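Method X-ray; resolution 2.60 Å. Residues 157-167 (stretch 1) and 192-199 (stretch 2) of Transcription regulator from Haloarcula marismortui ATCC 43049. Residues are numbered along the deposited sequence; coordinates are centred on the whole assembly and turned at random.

Stretch 1 (157-167) EHVTRSLLTII
Stretch 2 192-199: EYADAMLQ

Two helical segments of one chain lie side by side, running in nearly opposite directions: the angle between their N-to-C axes is 169° and the axes approach to 10.5 Å. Residues 157-167 are helical throughout, within a helix that extends both ways, with phi/psi close to -60/-40 and regular i to i+4 bonds such as Leu163 N to Val159 O, 3.0 Å. In the second stretch a helix begun earlier runs through 192-198 and carries matching bonds, among them Leu198 N to Ala194 O at 2.8 Å. The register is set where Val159 CA and Met197 CA stand 7.4 Å apart; from there, the antiparallel course brings Tyr193 CA to 7.9 Å from Leu163 CA.

The contact is small, 318 Å² summed over both sides, and one bump dominates it. Tyr193 points toward the first helix with chi1 t (178°) and chi2 72°, and its side chain sits as a knob in a hollow made by Val159, Ser162, Leu163 and Ile166, the i, i+3, i+4, i+7 pattern of a helix face. Three corners are greasy. Val159, chi1 t, brings CG1 to 3.9 Å from Tyr193 CE2; Leu163, chi1 m and chi2 t, turns its end inward so that CD2 lies 4.2 Å from Tyr193 CD2; Ile166, also m and t, places CD1 4.0 Å from Tyr193 CB.

The fourth corner is small and polar. Ser162, chi1 m (-83°), points toward the second helix and packs its CB 3.3 Å from Tyr193 CE2, while its OG meets Tyr193 OH in a 3.0 Å hydrogen bond, giving the buried phenol a polar partner. Ser162 OG also lies 3.3 Å from the backbone His158 O, close enough for a weak hydrogen bond, and the geometry does not settle how its proton is shared. His158, chi1 t (174°) and chi2 81°, swings its ring end nearer, with NE2 3.9 Å from Tyr193 OH.

One turn on from Tyr193, Met197 and its neighbour Leu198 meet Val159, also a corner of the hollow. Val159 CG2 lies 4.1 Å from Met197 CB and Val159 CG1 4.1 Å from Leu198 CD1, so both methyls share this packing. Met197, a selenomethionine with chi1 and chi2 both m, points its CB toward the first helix but leads its end away; Leu198, chi1 m (-88°) and chi2 16°, turns its end nearer. The rule is economical: one long aromatic knob, three branched walls, and a serine where the hydroxyl arrives.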

# COMPACT_ATOMS: atom_id res chain seq x y z
N GLU A 157 -16.13 3.60 -13.92
CA GLU A 157 -15.60 2.61 -12.98
C GLU A 157 -14.08 2.57 -13.01
O GLU A 157 -13.45 2.47 -11.98
CB GLU A 157 -16.20 1.21 -13.18
CG GLU A 157 -17.28 0.84 -12.13
CD GLU A 157 -16.78 0.78 -10.66
OE1 GLU A 157 -15.58 0.47 -10.40
OE2 GLU A 157 -17.59 1.02 -9.73
N HIS A 158 -13.51 2.68 -14.21
CA HIS A 158 -12.09 2.57 -14.37
C HIS A 158 -11.33 3.83 -14.01
O HIS A 158 -10.24 3.77 -13.46
CB HIS A 158 -11.69 2.17 -15.78
CG HIS A 158 -10.22 2.21 -15.97
ND1 HIS A 158 -9.41 1.18 -15.55
CD2 HIS A 158 -9.40 3.19 -16.41
CE1 HIS A 158 -8.15 1.52 -15.77
NE2 HIS A 158 -8.12 2.73 -16.28
N VAL A 159 -11.88 4.98 -14.35
CA VAL A 159 -11.29 6.19 -13.81
C VAL A 159 -11.27 6.16 -12.28
O VAL A 159 -10.24 6.46 -11.68
CB VAL A 159 -11.92 7.49 -14.39
CG1 VAL A 159 -11.29 8.71 -13.79
CG2 VAL A 159 -11.70 7.53 -15.87
N THR A 160 -12.36 5.75 -11.63
CA THR A 160 -12.33 5.84 -10.16
C THR A 160 -11.45 4.76 -9.51
O THR A 160 -10.83 4.98 -8.47
CB THR A 160 -13.73 5.99 -9.49
OG1 THR A 160 -13.98 4.92 -8.56
CG2 THR A 160 -14.82 6.11 -10.52
N ARG A 161 -11.38 3.61 -10.16
CA ARG A 161 -10.44 2.57 -9.75
C ARG A 161 -9.00 3.09 -9.84
O ARG A 161 -8.19 2.85 -8.95
CB ARG A 161 -10.63 1.32 -10.60
CG ARG A 161 -9.38 0.44 -10.68
CD ARG A 161 -8.87 -0.01 -9.30
NE ARG A 161 -9.83 -0.92 -8.67
CZ ARG A 161 -9.92 -2.22 -8.94
NH1 ARG A 161 -9.09 -2.78 -9.83
NH2 ARG A 161 -10.83 -2.95 -8.32
N SER A 162 -8.71 3.82 -10.92
CA SER A 162 -7.44 4.50 -11.07
C SER A 162 -7.11 5.47 -9.93
O SER A 162 -6.01 5.43 -9.35
CB SER A 162 -7.40 5.22 -12.40
OG SER A 162 -7.04 4.35 -13.47
N LEU A 163 -8.06 6.34 -9.57
CA LEU A 163 -7.81 7.22 -8.44
C LEU A 163 -7.66 6.43 -7.14
O LEU A 163 -6.97 6.87 -6.20
CB LEU A 163 -8.90 8.27 -8.28
CG LEU A 163 -8.96 9.31 -9.39
CD1 LEU A 163 -10.27 10.06 -9.31
CD2 LEU A 163 -7.80 10.26 -9.26
N LEU A 164 -8.28 5.25 -7.09
CA LEU A 164 -8.20 4.44 -5.87
C LEU A 164 -6.79 3.92 -5.70
O LEU A 164 -6.29 3.82 -4.57
CB LEU A 164 -9.16 3.25 -5.92
CG LEU A 164 -10.49 3.31 -5.17
CD1 LEU A 164 -10.96 4.75 -4.89
CD2 LEU A 164 -11.56 2.50 -5.94
N THR A 165 -6.16 3.59 -6.83
CA THR A 165 -4.83 3.04 -6.81
C THR A 165 -3.83 4.10 -6.37
O THR A 165 -3.03 3.87 -5.45
CB THR A 165 -4.44 2.44 -8.16
OG1 THR A 165 -5.40 1.43 -8.52
CG2 THR A 165 -3.05 1.81 -8.06
N ILE A 166 -3.91 5.26 -7.00
CA ILE A 166 -3.11 6.43 -6.60
C ILE A 166 -3.27 6.61 -5.09
O ILE A 166 -2.27 6.60 -4.38
CB ILE A 166 -3.47 7.70 -7.44
CG1 ILE A 166 -3.08 7.48 -8.89
CG2 ILE A 166 -2.82 8.97 -6.88
CD1 ILE A 166 -3.84 8.32 -9.87
N ILE A 167 -4.50 6.71 -4.59
CA ILE A 167 -4.70 6.88 -3.15
C ILE A 167 -3.95 5.82 -2.33
O ILE A 167 -3.16 6.15 -1.44
CB ILE A 167 -6.17 6.82 -2.74
CG1 ILE A 167 -7.02 7.78 -3.58
CG2 ILE A 167 -6.32 7.09 -1.21
CD1 ILE A 167 -6.56 9.16 -3.49
N GLU A 192 -3.44 15.44 -12.18
CA GLU A 192 -2.98 15.20 -13.54
C GLU A 192 -3.77 14.06 -14.17
O GLU A 192 -4.29 14.20 -15.29
CB GLU A 192 -1.48 14.90 -13.57
CG GLU A 192 -0.60 16.09 -13.31
CD GLU A 192 0.79 15.72 -12.86
OE1 GLU A 192 1.01 14.57 -12.44
OE2 GLU A 192 1.68 16.59 -12.89
N TYR A 193 -3.91 12.96 -13.43
CA TYR A 193 -4.59 11.81 -13.97
C TYR A 193 -6.01 12.16 -14.34
O TYR A 193 -6.47 11.82 -15.45
CB TYR A 193 -4.62 10.62 -13.01
CG TYR A 193 -5.40 9.49 -13.62
CD1 TYR A 193 -4.86 8.76 -14.69
CD2 TYR A 193 -6.69 9.19 -13.20
CE1 TYR A 193 -5.57 7.76 -15.28
CE2 TYR A 193 -7.42 8.19 -13.80
CZ TYR A 193 -6.86 7.48 -14.84
OH TYR A 193 -7.59 6.49 -15.46
N ALA A 194 -6.70 12.81 -13.41
CA ALA A 194 -8.12 13.10 -13.57
C ALA A 194 -8.35 14.07 -14.73
O ALA A 194 -9.33 13.94 -15.48
CB ALA A 194 -8.65 13.69 -12.31
N ASP A 195 -7.44 15.03 -14.88
CA ASP A 195 -7.65 16.10 -15.83
C ASP A 195 -7.44 15.55 -17.23
O ASP A 195 -8.10 15.98 -18.18
CB ASP A 195 -6.73 17.27 -15.53
CG ASP A 195 -7.15 18.08 -14.28
OD1 ASP A 195 -6.81 19.28 -14.26
OD2 ASP A 195 -7.79 17.55 -13.31
N ALA A 196 -6.54 14.58 -17.33
CA ALA A 196 -6.22 13.94 -18.60
C ALA A 196 -7.36 13.03 -19.05
O ALA A 196 -7.62 12.88 -20.26
CB ALA A 196 -4.92 13.17 -18.48
N MSE A 197 -8.08 12.46 -18.10
CA MSE A 197 -9.19 11.60 -18.44
C MSE A 197 -10.49 12.39 -18.67
O MSE A 197 -11.23 12.13 -19.61
CB MSE A 197 -9.37 10.50 -17.40
CG MSE A 197 -8.13 9.61 -17.23
SE MSE A 197 -7.69 8.58 -18.85
CE MSE A 197 -6.30 9.69 -19.64
N LEU A 198 -10.73 13.37 -17.82
CA LEU A 198 -12.06 13.97 -17.74
C LEU A 198 -12.21 15.24 -18.54
O LEU A 198 -13.25 15.46 -19.14
CB LEU A 198 -12.39 14.27 -16.28
CG LEU A 198 -13.04 13.21 -15.40
CD1 LEU A 198 -12.97 11.80 -15.95
CD2 LEU A 198 -12.43 13.31 -14.02
N GLN A 199 -11.20 16.09 -18.50
CA GLN A 199 -11.29 17.40 -19.14
C GLN A 199 -10.32 17.44 -20.30
O GLN A 199 -10.24 16.45 -21.04
CB GLN A 199 -11.00 18.53 -18.15
CG GLN A 199 -11.66 18.36 -16.80
CD GLN A 199 -12.32 19.64 -16.33
OE1 GLN A 199 -13.37 20.03 -16.86
NE2 GLN A 199 -11.73 20.28 -15.33
OXT GLN A 199 -9.60 18.41 -20.52